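PDB 2PYX: tryptophan halogenase from Shewanella frigidimarina, which probably acts as a flavin-dependent monooxygenase of the tryptophan halogenase family, using FAD to halogenate tryptophan or a related substrate. Local coordinates for residues S65-L70 / N166-H171; I75-F80 / T159-F164; A86-G91 / A153-V158. All coordinates share one frame; numbering follows the deposited sequence.

Interaction 1. Residues S65-L70 / N166-H171; sequences SMRSTL and NNYGYH
Arg67 reaches from helix 65-73 to the residues leading into strand 169-172, its guanidinium shared among several acceptors. NH2 gives a bent, weak hydrogen bond to Asn167 OD1 (2.8 Å, N-H...O angle 128°). NE divides itself between that OD1 and Tyr168 O, the latter in the guanidinium plane at its edge, 3.1 Å from NE; both bonds are weak. The firmer partner is elsewhere: NH1 donates to Tyr162 O. Asn167 OD1 also accepts weakly from Tyr168 N. Arg67 CD lies over one face of the Tyr168 ring, 3.6 Å from its centroid and 15° off the normal, a CH-pi contact. An alanine here would probably leave Asn167 OD1, Tyr168 O and Tyr162 O without their arginine donor and lose the CD contact on the Tyr168 ring. Farther along the helix, Leu70 CD1 meets Tyr170 CE2 tip to tip at 3.8 Å, while Met66 CG lies at that ring's edge. Tyr168 OH and Tyr170 OH each hydrogen-bond Glu77 OE2, Tyr168 OH also Lys155 NZ. The axes of segments 65-70 and 169-171 stand at 92° and approach to 7.8 Å, helix-on-sheet packing in the flavin-dependent halogenase fold; the Tyr170 side chain is about 5 Å from that of Lys89, the predicted active-site residue.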
ATOM      1  N   SER A  65      -4.349   1.148  -7.481  1.00  9.34           N
ATOM      2  CA  SER A  65      -3.633   2.241  -8.127  1.00  9.34           C
ATOM      3  C   SER A  65      -2.462   1.751  -8.982  1.00 10.23           C
ATOM      4  O   SER A  65      -2.124   2.377 -10.004  1.00 11.02           O
ATOM      5  CB  SER A  65      -3.130   3.202  -7.060  1.00 11.30           C
ATOM      6  OG  SER A  65      -2.424   2.498  -6.049  1.00 13.87           O
HETATM    7  N   MSE A  66      -1.876   0.608  -8.615  1.00 10.18           N
HETATM    8  CA  MSE A  66      -0.695   0.123  -9.301  1.00  9.39           C
HETATM    9  C   MSE A  66      -1.016  -0.233 -10.744  1.00  9.79           C
HETATM   10  O   MSE A  66      -0.157  -0.119 -11.615  1.00 10.92           O
HETATM   11  CB  MSE A  66      -0.104  -1.072  -8.585  1.00 11.76           C
HETATM   12  CG  MSE A  66       1.258  -1.489  -9.117  1.00 12.34           C
HETATM   13 SE   MSE A  66       2.644  -0.102  -9.123  0.75 12.10          SE
HETATM   14  CE  MSE A  66       3.013  -0.097  -7.237  1.00 13.50           C
ATOM     15  N   ARG A  67      -2.255  -0.638 -11.008  1.00 10.90           N
ATOM     16  CA  ARG A  67      -2.649  -0.864 -12.414  1.00 10.92           C
ATOM     17  C   ARG A  67      -2.465   0.403 -13.248  1.00 12.36           C
ATOM     18  O   ARG A  67      -1.927   0.358 -14.381  1.00 12.15           O
ATOM     19  CB  ARG A  67      -4.097  -1.364 -12.511  1.00 11.25           C
ATOM     20  CG  ARG A  67      -4.386  -2.704 -11.859  1.00 10.62           C
ATOM     21  CD  ARG A  67      -5.852  -3.160 -12.034  1.00 11.31           C
ATOM     22  NE  ARG A  67      -6.752  -2.253 -11.344  1.00 11.84           N
ATOM     23  CZ  ARG A  67      -7.373  -1.216 -11.896  1.00 14.72           C
ATOM     24  NH1 ARG A  67      -7.274  -0.987 -13.189  1.00 13.44           N
ATOM     25  NH2 ARG A  67      -8.119  -0.424 -11.143  1.00 16.30           N
ATOM     26  N   SER A  68      -2.870   1.534 -12.663  1.00 10.01           N
ATOM     27  CA  SER A  68      -2.740   2.828 -13.330  0.50 10.04           C
ATOM     28  C   SER A  68      -1.288   3.266 -13.447  1.00 11.52           C
ATOM     29  O   SER A  68      -0.877   3.724 -14.487  1.00 11.83           O
ATOM     30  CB  SER A  68      -3.573   3.898 -12.635  0.50 11.48           C
ATOM     31  OG  SER A  68      -3.351   5.152 -13.241  0.50 10.62           O
ATOM     32  N   THR A  69      -0.525   3.108 -12.365  1.00 10.02           N
ATOM     33  CA  THR A  69       0.897   3.443 -12.411  1.00 10.57           C
ATOM     34  C   THR A  69       1.616   2.673 -13.511  1.00 10.23           C
ATOM     35  O   THR A  69       2.384   3.246 -14.293  1.00 11.85           O
ATOM     36  CB  THR A  69       1.502   3.163 -11.040  1.00 13.54           C
ATOM     37  OG1 THR A  69       0.920   4.046 -10.109  1.00 11.89           O
ATOM     38  CG2 THR A  69       2.979   3.369 -11.006  1.00 11.81           C
ATOM     39  N   LEU A  70       1.389   1.365 -13.560  1.00 10.43           N
ATOM     40  CA  LEU A  70       2.045   0.530 -14.588  1.00 10.70           C
ATOM     41  C   LEU A  70       1.638   0.976 -15.997  1.00 11.42           C
ATOM     42  O   LEU A  70       2.450   1.115 -16.906  1.00 12.83           O
ATOM     43  CB  LEU A  70       1.658  -0.935 -14.377  1.00 11.10           C
ATOM     44  CG  LEU A  70       2.310  -1.629 -13.180  1.00 11.68           C
ATOM     45  CD1 LEU A  70       1.627  -2.974 -12.949  1.00 10.64           C
ATOM     46  CD2 LEU A  70       3.814  -1.787 -13.341  1.00 13.98           C
ATOM     47  N   ASN A 166     -13.572  -7.532 -11.048  1.00 13.67           N
ATOM     48  CA  ASN A 166     -13.563  -6.909  -9.720  1.00 12.87           C
ATOM     49  C   ASN A 166     -12.195  -6.239  -9.522  1.00 13.47           C
ATOM     50  O   ASN A 166     -11.192  -6.758  -9.992  1.00 12.65           O
ATOM     51  CB  ASN A 166     -13.784  -7.921  -8.603  1.00 13.60           C
ATOM     52  CG  ASN A 166     -15.241  -8.228  -8.365  1.00 17.32           C
ATOM     53  OD1 ASN A 166     -16.073  -7.334  -8.302  1.00 17.76           O
ATOM     54  ND2 ASN A 166     -15.542  -9.499  -8.159  1.00 14.59           N
ATOM     55  N   ASN A 167     -12.160  -5.092  -8.856  1.00 12.84           N
ATOM     56  CA  ASN A 167     -10.911  -4.307  -8.760  1.00 12.80           C
ATOM     57  C   ASN A 167      -9.827  -5.089  -8.045  1.00 11.04           C
ATOM     58  O   ASN A 167     -10.096  -5.851  -7.103  1.00 12.29           O
ATOM     59  CB  ASN A 167     -11.143  -2.969  -8.041  1.00 12.78           C
ATOM     60  CG  ASN A 167     -10.143  -1.873  -8.440  1.00 10.94           C
ATOM     61  OD1 ASN A 167      -9.261  -2.099  -9.260  1.00 14.26           O
ATOM     62  ND2 ASN A 167     -10.321  -0.677  -7.892  1.00 16.38           N
ATOM     63  N   TYR A 168      -8.601  -4.868  -8.486  1.00 10.36           N
ATOM     64  CA  TYR A 168      -7.467  -5.614  -7.996  1.00  9.78           C
ATOM     65  C   TYR A 168      -6.199  -4.801  -8.032  1.00 10.94           C
ATOM     66  O   TYR A 168      -6.062  -3.872  -8.818  1.00 10.29           O
ATOM     67  CB  TYR A 168      -7.262  -6.913  -8.782  1.00 10.32           C
ATOM     68  CG  TYR A 168      -6.794  -6.772 -10.210  1.00  9.29           C
ATOM     69  CD1 TYR A 168      -7.713  -6.618 -11.260  1.00 11.11           C
ATOM     70  CD2 TYR A 168      -5.449  -6.830 -10.544  1.00 11.48           C
ATOM     71  CE1 TYR A 168      -7.295  -6.498 -12.559  1.00  9.83           C
ATOM     72  CE2 TYR A 168      -5.025  -6.714 -11.841  1.00 10.32           C
ATOM     73  CZ  TYR A 168      -5.943  -6.529 -12.859  1.00 11.74           C
ATOM     74  OH  TYR A 168      -5.502  -6.427 -14.172  1.00 11.10           O
ATOM     75  N   GLY A 169      -5.307  -5.149  -7.100  1.00 11.16           N
ATOM     76  CA  GLY A 169      -3.884  -4.817  -7.181  1.00 10.68           C
ATOM     77  C   GLY A 169      -3.089  -6.113  -7.282  1.00 10.90           C
ATOM     78  O   GLY A 169      -3.582  -7.132  -7.772  1.00 10.42           O
ATOM     79  N   TYR A 170      -1.865  -6.084  -6.775  1.00 10.28           N
ATOM     80  CA  TYR A 170      -0.952  -7.204  -6.921  1.00 10.25           C
ATOM     81  C   TYR A 170      -0.229  -7.602  -5.633  1.00 10.89           C
ATOM     82  O   TYR A 170      -0.055  -6.805  -4.719  1.00 12.01           O
ATOM     83  CB  TYR A 170       0.116  -6.901  -7.976  1.00 10.31           C
ATOM     84  CG  TYR A 170      -0.441  -6.435  -9.315  1.00 10.70           C
ATOM     85  CD1 TYR A 170      -0.855  -7.355 -10.273  1.00 13.66           C
ATOM     86  CD2 TYR A 170      -0.508  -5.082  -9.607  1.00 12.32           C
ATOM     87  CE1 TYR A 170      -1.338  -6.929 -11.503  1.00 11.37           C
ATOM     88  CE2 TYR A 170      -1.010  -4.636 -10.812  1.00 10.86           C
ATOM     89  CZ  TYR A 170      -1.416  -5.570 -11.759  1.00 11.57           C
ATOM     90  OH  TYR A 170      -1.886  -5.124 -12.975  1.00 13.35           O
ATOM     91  N   HIS A 171       0.212  -8.855  -5.618  1.00 11.34           N
ATOM     92  CA  HIS A 171       1.347  -9.293  -4.809  1.00 10.97           C
ATOM     93  C   HIS A 171       2.522  -9.439  -5.776  1.00 14.26           C
ATOM     94  O   HIS A 171       2.342  -9.985  -6.873  1.00 13.77           O
ATOM     95  CB  HIS A 171       1.059 -10.645  -4.168  1.00 12.83           C
ATOM     96  CG  HIS A 171      -0.084 -10.636  -3.206  1.00 11.84           C
ATOM     97  ND1 HIS A 171      -1.104 -11.565  -3.250  1.00 15.31           N
ATOM     98  CD2 HIS A 171      -0.347  -9.835  -2.144  1.00 13.63           C
ATOM     99  CE1 HIS A 171      -1.957 -11.315  -2.270  1.00 18.13           C
ATOM    100  NE2 HIS A 171      -1.521 -10.270  -1.585  1.00 11.33           N
TER

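Interaction 2. Residues I75-F80 / T159-F164; sequences IDENDF and TAQYHF
Two first torsions bring Glu77 and Tyr162 together: Glu77 CG is anti to the backbone N (chi1 -165°) and the chain runs on extended, while Tyr162 CG is anti to its carbonyl carbon (chi1 -59°), and the two side chains slide past each other in opposite directions. The motif is a type II beta turn, Ala160 to His163, docked on the capped N-terminus of helix 77-83. His163 N closes the turn on Ala160 O, and the positive phi of Tyr162 fits its third position.

Asp76 is the N-cap residue: OD1 accepts from Asp79 N, and more weakly from Asn78 N. Its other oxygen, OD2, takes a hydrogen bond from Gln161 NE2 at 3.0 Å, arriving from above the carboxylate plane. The same amide accepts through OE1 from Glu77 N, 2.9 Å away with an N-H...O angle of 161°, so Gln161 joins both the capping carboxylate and a backbone N-H of the first helical turn.

In return, Glu77 OE1 accepts from Tyr162 N at 2.8 Å, with an equally straight N-H...O angle. Glu77 has further partners beyond the turn: OE1 forms a salt bridge with Lys155 NZ, and OE2 is held by two tyrosine hydroxyls, one from strand 169-172 and one from the residue before it. Donors thus surround this buried carboxylate, which would probably stabilise its charged form.

The Tyr162 ring lies over the aliphatic part of Glu77. CB sits above one face, 3.8 Å from the ring centroid, and the carboxylate is stacked against the ring. At the far end of the ring, Tyr162 OH donates to Ile75 O at 2.6 Å, from above the carbonyl plane.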
ATOM      1  N   ILE A  75       4.225  -0.110 -19.000  1.00 12.49           N
ATOM      2  CA  ILE A  75       4.534  -1.523 -18.793  1.00 14.00           C
ATOM      3  C   ILE A  75       3.340  -2.379 -19.217  1.00 13.66           C
ATOM      4  O   ILE A  75       2.170  -2.070 -18.916  1.00 13.84           O
ATOM      5  CB  ILE A  75       4.885  -1.813 -17.296  1.00 14.32           C
ATOM      6  CG1 ILE A  75       6.047  -0.937 -16.815  1.00 16.47           C
ATOM      7  CG2 ILE A  75       5.209  -3.292 -17.098  1.00 15.80           C
ATOM      8  CD1 ILE A  75       7.260  -1.016 -17.593  1.00 20.62           C
ATOM      9  N   ASP A  76       3.649  -3.435 -19.969  1.00 12.66           N
ATOM     10  CA  ASP A  76       2.668  -4.423 -20.397  1.00 15.04           C
ATOM     11  C   ASP A  76       2.347  -5.343 -19.203  1.00 13.15           C
ATOM     12  O   ASP A  76       3.247  -5.802 -18.506  1.00 14.63           O
ATOM     13  CB  ASP A  76       3.271  -5.186 -21.583  1.00 15.35           C
ATOM     14  CG  ASP A  76       2.405  -6.323 -22.071  1.00 17.64           C
ATOM     15  OD1 ASP A  76       2.294  -7.357 -21.363  1.00 18.36           O
ATOM     16  OD2 ASP A  76       1.873  -6.202 -23.200  1.00 18.67           O
ATOM     17  N   GLU A  77       1.061  -5.613 -18.967  1.00 14.42           N
ATOM     18  CA  GLU A  77       0.666  -6.369 -17.790  1.00 13.05           C
ATOM     19  C   GLU A  77       1.217  -7.772 -17.821  1.00 13.66           C
ATOM     20  O   GLU A  77       1.580  -8.342 -16.786  1.00 14.24           O
ATOM     21  CB  GLU A  77      -0.852  -6.429 -17.600  1.00 12.31           C
ATOM     22  CG  GLU A  77      -1.184  -6.896 -16.168  1.00 13.19           C
ATOM     23  CD  GLU A  77      -2.672  -6.929 -15.831  1.00 14.60           C
ATOM     24  OE1 GLU A  77      -3.522  -7.043 -16.742  1.00 13.32           O
ATOM     25  OE2 GLU A  77      -3.034  -6.824 -14.625  1.00 13.11           O
ATOM     26  N   ASN A  78       1.239  -8.383 -19.009  1.00 13.44           N
ATOM     27  CA  ASN A  78       1.788  -9.740 -19.086  1.00 14.69           C
ATOM     28  C   ASN A  78       3.276  -9.752 -18.723  1.00 14.66           C
ATOM     29  O   ASN A  78       3.732 -10.614 -17.960  1.00 16.51           O
ATOM     30  CB  ASN A  78       1.550 -10.361 -20.466  1.00 16.07           C
ATOM     31  CG  ASN A  78       0.079 -10.408 -20.827  1.00 14.80           C
ATOM     32  OD1 ASN A  78      -0.761 -10.785 -20.004  1.00 16.05           O
ATOM     33  ND2 ASN A  78      -0.243 -10.047 -22.079  1.00 18.43           N
ATOM     34  N   ASP A  79       4.022  -8.800 -19.271  1.00 13.99           N
ATOM     35  CA  ASP A  79       5.441  -8.654 -18.964  1.00 14.51           C
ATOM     36  C   ASP A  79       5.643  -8.474 -17.449  1.00 15.66           C
ATOM     37  O   ASP A  79       6.488  -9.099 -16.847  1.00 15.04           O
ATOM     38  CB  ASP A  79       6.028  -7.426 -19.685  1.00 15.54           C
ATOM     39  CG  ASP A  79       6.168  -7.609 -21.185  1.00 19.56           C
ATOM     40  OD1 ASP A  79       6.047  -8.736 -21.706  1.00 18.97           O
ATOM     41  OD2 ASP A  79       6.442  -6.594 -21.855  1.00 21.73           O
ATOM     42  N   PHE A  80       4.859  -7.582 -16.843  1.00 14.45           N
ATOM     43  CA  PHE A  80       4.933  -7.356 -15.401  1.00 14.17           C
ATOM     44  C   PHE A  80       4.708  -8.638 -14.596  1.00 13.49           C
ATOM     45  O   PHE A  80       5.489  -9.005 -13.704  1.00 13.62           O
ATOM     46  CB  PHE A  80       3.914  -6.263 -14.997  1.00 13.43           C
ATOM     47  CG  PHE A  80       3.737  -6.129 -13.509  1.00 11.64           C
ATOM     48  CD1 PHE A  80       4.701  -5.500 -12.729  1.00 12.84           C
ATOM     49  CD2 PHE A  80       2.611  -6.649 -12.871  1.00 11.17           C
ATOM     50  CE1 PHE A  80       4.557  -5.417 -11.354  1.00 13.09           C
ATOM     51  CE2 PHE A  80       2.470  -6.561 -11.509  1.00 12.29           C
ATOM     52  CZ  PHE A  80       3.431  -5.940 -10.738  1.00 11.62           C
ATOM     53  N   THR A 159     -10.131 -10.954 -20.546  1.00 18.44           N
ATOM     54  CA  THR A 159     -10.168  -9.576 -20.115  1.00 15.71           C
ATOM     55  C   THR A 159      -8.882  -8.816 -20.500  1.00 14.87           C
ATOM     56  O   THR A 159      -7.775  -9.345 -20.405  1.00 14.77           O
ATOM     57  CB  THR A 159     -10.352  -9.499 -18.596  1.00 14.66           C
ATOM     58  OG1 THR A 159     -11.493 -10.291 -18.221  1.00 17.76           O
ATOM     59  CG2 THR A 159     -10.577  -8.075 -18.143  1.00 17.08           C
ATOM     60  N   ALA A 160      -9.040  -7.572 -20.924  1.00 16.37           N
ATOM     61  CA  ALA A 160      -7.925  -6.740 -21.374  1.00 16.90           C
ATOM     62  C   ALA A 160      -6.939  -6.459 -20.250  1.00 16.37           C
ATOM     63  O   ALA A 160      -7.322  -6.467 -19.066  1.00 16.30           O
ATOM     64  CB  ALA A 160      -8.455  -5.432 -21.926  1.00 20.27           C
ATOM     65  N   GLN A 161      -5.688  -6.205 -20.627  1.00 15.73           N
ATOM     66  CA  GLN A 161      -4.674  -5.773 -19.651  1.00 14.84           C
ATOM     67  C   GLN A 161      -5.208  -4.635 -18.811  1.00 14.35           C
ATOM     68  O   GLN A 161      -5.744  -3.646 -19.339  1.00 15.86           O
ATOM     69  CB  GLN A 161      -3.415  -5.316 -20.362  1.00 14.01           C
ATOM     70  CG  GLN A 161      -2.678  -6.443 -20.992  1.00 13.63           C
ATOM     71  CD  GLN A 161      -1.391  -6.015 -21.654  1.00 18.19           C
ATOM     72  OE1 GLN A 161      -0.693  -5.116 -21.183  1.00 20.36           O
ATOM     73  NE2 GLN A 161      -1.058  -6.689 -22.769  1.00 23.05           N
ATOM     74  N   TYR A 162      -5.049  -4.800 -17.501  1.00 12.89           N
ATOM     75  CA  TYR A 162      -5.352  -3.775 -16.486  1.00 12.77           C
ATOM     76  C   TYR A 162      -6.864  -3.551 -16.269  1.00 13.83           C
ATOM     77  O   TYR A 162      -7.269  -2.793 -15.391  1.00 14.67           O
ATOM     78  CB  TYR A 162      -4.596  -2.475 -16.742  1.00 13.11           C
ATOM     79  CG  TYR A 162      -3.103  -2.650 -16.763  1.00 13.32           C
ATOM     80  CD1 TYR A 162      -2.422  -3.154 -15.668  1.00 12.14           C
ATOM     81  CD2 TYR A 162      -2.346  -2.309 -17.899  1.00 12.79           C
ATOM     82  CE1 TYR A 162      -1.049  -3.284 -15.676  1.00 15.12           C
ATOM     83  CE2 TYR A 162      -0.980  -2.468 -17.927  1.00 12.70           C
ATOM     84  CZ  TYR A 162      -0.329  -2.977 -16.812  1.00 13.27           C
ATOM     85  OH  TYR A 162       1.025  -3.151 -16.792  1.00 13.32           O
ATOM     86  N   HIS A 163      -7.700  -4.189 -17.079  1.00 14.76           N
ATOM     87  CA  HIS A 163      -9.136  -4.198 -16.846  1.00 13.97           C
ATOM     88  C   HIS A 163      -9.527  -5.314 -15.916  1.00 14.58           C
ATOM     89  O   HIS A 163      -8.726  -6.211 -15.634  1.00 15.44           O
ATOM     90  CB  HIS A 163      -9.913  -4.274 -18.168  1.00 17.59           C
ATOM     91  CG  HIS A 163      -9.842  -3.011 -18.952  1.00 23.21           C
ATOM     92  ND1 HIS A 163     -10.934  -2.187 -19.113  1.00 27.46           N
ATOM     93  CD2 HIS A 163      -8.803  -2.390 -19.558  1.00 25.43           C
ATOM     94  CE1 HIS A 163     -10.575  -1.128 -19.818  1.00 30.55           C
ATOM     95  NE2 HIS A 163      -9.287  -1.222 -20.096  1.00 31.11           N
ATOM     96  N   PHE A 164     -10.761  -5.275 -15.447  1.00 16.20           N
ATOM     97  CA  PHE A 164     -11.163  -6.167 -14.395  1.00 16.29           C
ATOM     98  C   PHE A 164     -12.642  -6.431 -14.363  1.00 15.07           C
ATOM     99  O   PHE A 164     -13.425  -5.625 -14.870  1.00 16.81           O
ATOM    100  CB  PHE A 164     -10.676  -5.628 -13.024  1.00 15.79           C
ATOM    101  CG  PHE A 164     -11.195  -4.272 -12.658  1.00 14.60           C
ATOM    102  CD1 PHE A 164     -12.454  -4.125 -12.088  1.00 15.70           C
ATOM    103  CD2 PHE A 164     -10.437  -3.131 -12.876  1.00 17.57           C
ATOM    104  CE1 PHE A 164     -12.943  -2.870 -11.735  1.00 17.91           C
ATOM    105  CE2 PHE A 164     -10.935  -1.872 -12.525  1.00 17.54           C
ATOM    106  CZ  PHE A 164     -12.174  -1.750 -11.946  1.00 19.55           C
TER

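Interaction 3. Residues A86-G91 / A153-V158; sequences ASFKQG and APKSIV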
ATOM      1  N   ALA A  86       4.391 -12.057 -10.005  1.00 16.90           N
ATOM      2  CA  ALA A  86       3.199 -11.417  -9.452  1.00 16.86           C
ATOM      3  C   ALA A  86       1.964 -12.320  -9.458  1.00 17.81           C
ATOM      4  O   ALA A  86       1.835 -13.238 -10.275  1.00 17.34           O
ATOM      5  CB  ALA A  86       2.891 -10.163 -10.220  1.00 17.34           C
ATOM      6  N   SER A  87       1.083 -12.064  -8.494  1.00 15.65           N
ATOM      7  CA  SER A  87      -0.263 -12.622  -8.484  0.50 14.05           C
ATOM      8  C   SER A  87      -1.245 -11.477  -8.202  1.00 12.03           C
ATOM      9  O   SER A  87      -0.845 -10.345  -7.864  1.00 13.05           O
ATOM     10  CB  SER A  87      -0.402 -13.737  -7.440  0.50 14.77           C
ATOM     11  OG  SER A  87      -1.642 -14.416  -7.568  0.50 14.46           O
ATOM     12  N   PHE A  88      -2.547 -11.750  -8.345  1.00 12.65           N
ATOM     13  CA  PHE A  88      -3.587 -10.744  -8.153  1.00 13.48           C
ATOM     14  C   PHE A  88      -3.981 -10.667  -6.712  1.00 15.76           C
ATOM     15  O   PHE A  88      -4.240 -11.686  -6.092  1.00 19.20           O
ATOM     16  CB  PHE A  88      -4.818 -11.086  -9.003  1.00 14.68           C
ATOM     17  CG  PHE A  88      -4.488 -11.282 -10.445  1.00 15.84           C
ATOM     18  CD1 PHE A  88      -4.201 -10.200 -11.258  1.00 17.44           C
ATOM     19  CD2 PHE A  88      -4.407 -12.549 -10.971  1.00 15.22           C
ATOM     20  CE1 PHE A  88      -3.862 -10.411 -12.588  1.00 16.78           C
ATOM     21  CE2 PHE A  88      -4.052 -12.754 -12.290  1.00 19.44           C
ATOM     22  CZ  PHE A  88      -3.784 -11.690 -13.086  1.00 17.46           C
ATOM     23  N   LYS A  89      -4.092  -9.438  -6.206  1.00 10.32           N
ATOM     24  CA  LYS A  89      -4.524  -9.185  -4.826  1.00  9.66           C
ATOM     25  C   LYS A  89      -5.857  -8.436  -4.865  1.00 10.47           C
ATOM     26  O   LYS A  89      -5.946  -7.381  -5.475  1.00 10.87           O
ATOM     27  CB  LYS A  89      -3.479  -8.328  -4.117  1.00 13.43           C
ATOM     28  CG  LYS A  89      -3.885  -7.838  -2.744  1.00 11.06           C
ATOM     29  CD  LYS A  89      -2.867  -6.880  -2.163  1.00 11.85           C
ATOM     30  CE  LYS A  89      -3.389  -6.254  -0.900  1.00 12.64           C
ATOM     31  NZ  LYS A  89      -2.487  -5.130  -0.506  1.00 13.91           N
ATOM     32  N   GLN A  90      -6.875  -8.956  -4.196  1.00  8.79           N
ATOM     33  CA  GLN A  90      -8.218  -8.373  -4.169  1.00  9.24           C
ATOM     34  C   GLN A  90      -8.630  -7.732  -2.854  1.00 10.94           C
ATOM     35  O   GLN A  90      -9.782  -7.317  -2.688  1.00 11.79           O
ATOM     36  CB  GLN A  90      -9.245  -9.431  -4.599  1.00 11.03           C
ATOM     37  CG  GLN A  90      -9.091  -9.771  -6.060  1.00 10.06           C
ATOM     38  CD  GLN A  90     -10.151 -10.733  -6.513  1.00 13.42           C
ATOM     39  OE1 GLN A  90     -11.328 -10.373  -6.638  1.00 12.31           O
ATOM     40  NE2 GLN A  90      -9.746 -11.979  -6.727  1.00 11.59           N
ATOM     41  N   GLY A  91      -7.666  -7.644  -1.929  1.00 11.03           N
ATOM     42  CA  GLY A  91      -7.862  -7.005  -0.625  1.00  9.32           C
ATOM     43  C   GLY A  91      -7.062  -7.714   0.444  1.00 10.61           C
ATOM     44  O   GLY A  91      -6.065  -8.376   0.148  1.00 10.83           O
ATOM     45  N   ALA A 153     -10.058 -15.443  -9.233  1.00 12.87           N
ATOM     46  CA  ALA A 153      -9.327 -14.292  -9.720  1.00 11.37           C
ATOM     47  C   ALA A 153     -10.263 -13.072  -9.901  1.00 11.35           C
ATOM     48  O   ALA A 153     -11.478 -13.194  -9.774  1.00 12.50           O
ATOM     49  CB  ALA A 153      -8.661 -14.636 -11.006  1.00 11.90           C
ATOM     50  N   PRO A 154      -9.690 -11.877 -10.149  1.00 11.18           N
ATOM     51  CA  PRO A 154     -10.511 -10.678 -10.401  1.00 10.91           C
ATOM     52  C   PRO A 154     -10.901 -10.435 -11.862  1.00 10.11           C
ATOM     53  O   PRO A 154     -11.552  -9.441 -12.173  1.00 12.51           O
ATOM     54  CB  PRO A 154      -9.564  -9.535  -9.989  1.00 11.31           C
ATOM     55  CG  PRO A 154      -8.220 -10.074 -10.277  1.00 12.19           C
ATOM     56  CD  PRO A 154      -8.257 -11.543 -10.078  1.00 11.86           C
ATOM     57  N   LYS A 155     -10.460 -11.332 -12.740  1.00 12.16           N
ATOM     58  CA  LYS A 155     -10.674 -11.162 -14.176  1.00 11.57           C
ATOM     59  C   LYS A 155     -10.500 -12.515 -14.861  1.00 13.14           C
ATOM     60  O   LYS A 155     -10.093 -13.465 -14.242  1.00 12.56           O
ATOM     61  CB  LYS A 155      -9.694 -10.112 -14.750  1.00 12.17           C
ATOM     62  CG  LYS A 155      -8.216 -10.528 -14.663  1.00 11.59           C
ATOM     63  CD  LYS A 155      -7.269  -9.379 -14.951  1.00 13.33           C
ATOM     64  CE  LYS A 155      -7.369  -8.851 -16.372  1.00 13.22           C
ATOM     65  NZ  LYS A 155      -6.427  -7.682 -16.640  1.00 12.41           N
ATOM     66  N   SER A 156     -10.824 -12.557 -16.154  1.00 15.65           N
ATOM     67  CA  SER A 156     -10.710 -13.758 -16.977  0.50 16.82           C
ATOM     68  C   SER A 156      -9.561 -13.585 -17.956  1.00 16.38           C
ATOM     69  O   SER A 156      -9.078 -12.468 -18.150  1.00 16.57           O
ATOM     70  CB  SER A 156     -12.003 -13.947 -17.769  0.50 16.73           C
ATOM     71  OG  SER A 156     -12.218 -12.848 -18.644  0.50 21.31           O
ATOM     72  N   ILE A 157      -9.146 -14.675 -18.601  1.00 15.22           N
ATOM     73  CA  ILE A 157      -8.029 -14.613 -19.572  1.00 15.85           C
ATOM     74  C   ILE A 157      -8.377 -13.738 -20.795  1.00 15.68           C
ATOM     75  O   ILE A 157      -7.481 -13.176 -21.462  1.00 18.03           O
ATOM     76  CB  ILE A 157      -7.550 -16.048 -19.938  1.00 17.88           C
ATOM     77  CG1 ILE A 157      -6.228 -16.032 -20.711  1.00 16.66           C
ATOM     78  CG2 ILE A 157      -8.647 -16.817 -20.725  1.00 19.00           C
ATOM     79  CD1 ILE A 157      -5.134 -15.201 -20.090  1.00 16.70           C
ATOM     80  N   VAL A 158      -9.673 -13.578 -21.054  1.00 16.93           N
ATOM     81  CA  VAL A 158     -10.160 -12.763 -22.173  1.00 18.43           C
ATOM     82  C   VAL A 158     -10.291 -11.288 -21.822  1.00 19.36           C
ATOM     83  O   VAL A 158     -10.529 -10.445 -22.692  1.00 21.39           O
ATOM     84  CB  VAL A 158     -11.530 -13.295 -22.723  1.00 20.65           C
ATOM     85  CG1 VAL A 158     -11.373 -14.736 -23.190  1.00 22.53           C
ATOM     86  CG2 VAL A 158     -12.627 -13.180 -21.685  1.00 22.15           C
TER
HETATM   87  O   HOH W   1     -13.297 -11.521  -8.203  1.00 14.03           O
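Pro154 fits against Phe88 and Gln90, and these three residues account for most of the surface buried here. Phe88 on the strand and Gln90 at the break that follows both direct their CB toward the loop. Pro154 meets both through different parts of its ring.

Against Phe88, the proline uses CD and CG. CD comes to 3.6 Å from Phe88 CB, and CG lies 3.9 Å from Phe88 CG, so the contact is made at the root of the aromatic side chain; the two side chains cross at about a right angle. Farther out, the Phe88 ring approaches Lys155 CD at the looser distance of 4.3 Å from CE1. Leu514 and Leu515 of helix 511-520 also pack on Phe88, and Tyr168 meets its ring edge-to-face.

Against Gln90, Pro154 CB touches CD at 3.7 Å. Gln90 CG is anti to the carbonyl carbon (chi1 -69°), chi2 sets CD anti, extending the chain, and the amide comes to lie against the peptide joining Ala153 and Pro154. NE2 rests 3.4 Å from Ala153 C, a van der Waals contact and not a hydrogen bond, since the proline amide N beside it is no acceptor. Instead, NE2 makes a weak hydrogen bond to Leu152 O, while OE1 accepts from Gln144 NE2. A bridging water supplies the polar link: it donates to Gln90 OE1 at 2.8 Å and to Ala153 O at 2.9 Å, meeting acceptors on both segments.

The arrangement joins a loop to one face of a strand in the mixed sheet of the halogenase fold. Between Phe88 and Gln90, Lys89 directs its CB away from this loop; it is the predicted active-site lysine of this tryptophan halogenase family member.

From the N terminus, helix 65-73, helix 77-83 and strand 87-95 follow one another, and their partners return in reverse order: 153-158, 159-164, then 166-171. The contacts are therefore nested without crossing. Interaction 3 closes the inner loop, interaction 2 encloses it, and interaction 1 closes the outermost, with 95 residues between its segments. Interactions 1 and 3 meet in the sheet, where strands 169-172 and 87-95 are antiparallel neighbours and Gly169 O lies 2.8 Å from Lys89 N. Lys155 of interaction 3 reaches interaction 2 at Ala160 O. Together they tie two helices, a long loop and the sheet carrying the predicted catalytic lysine.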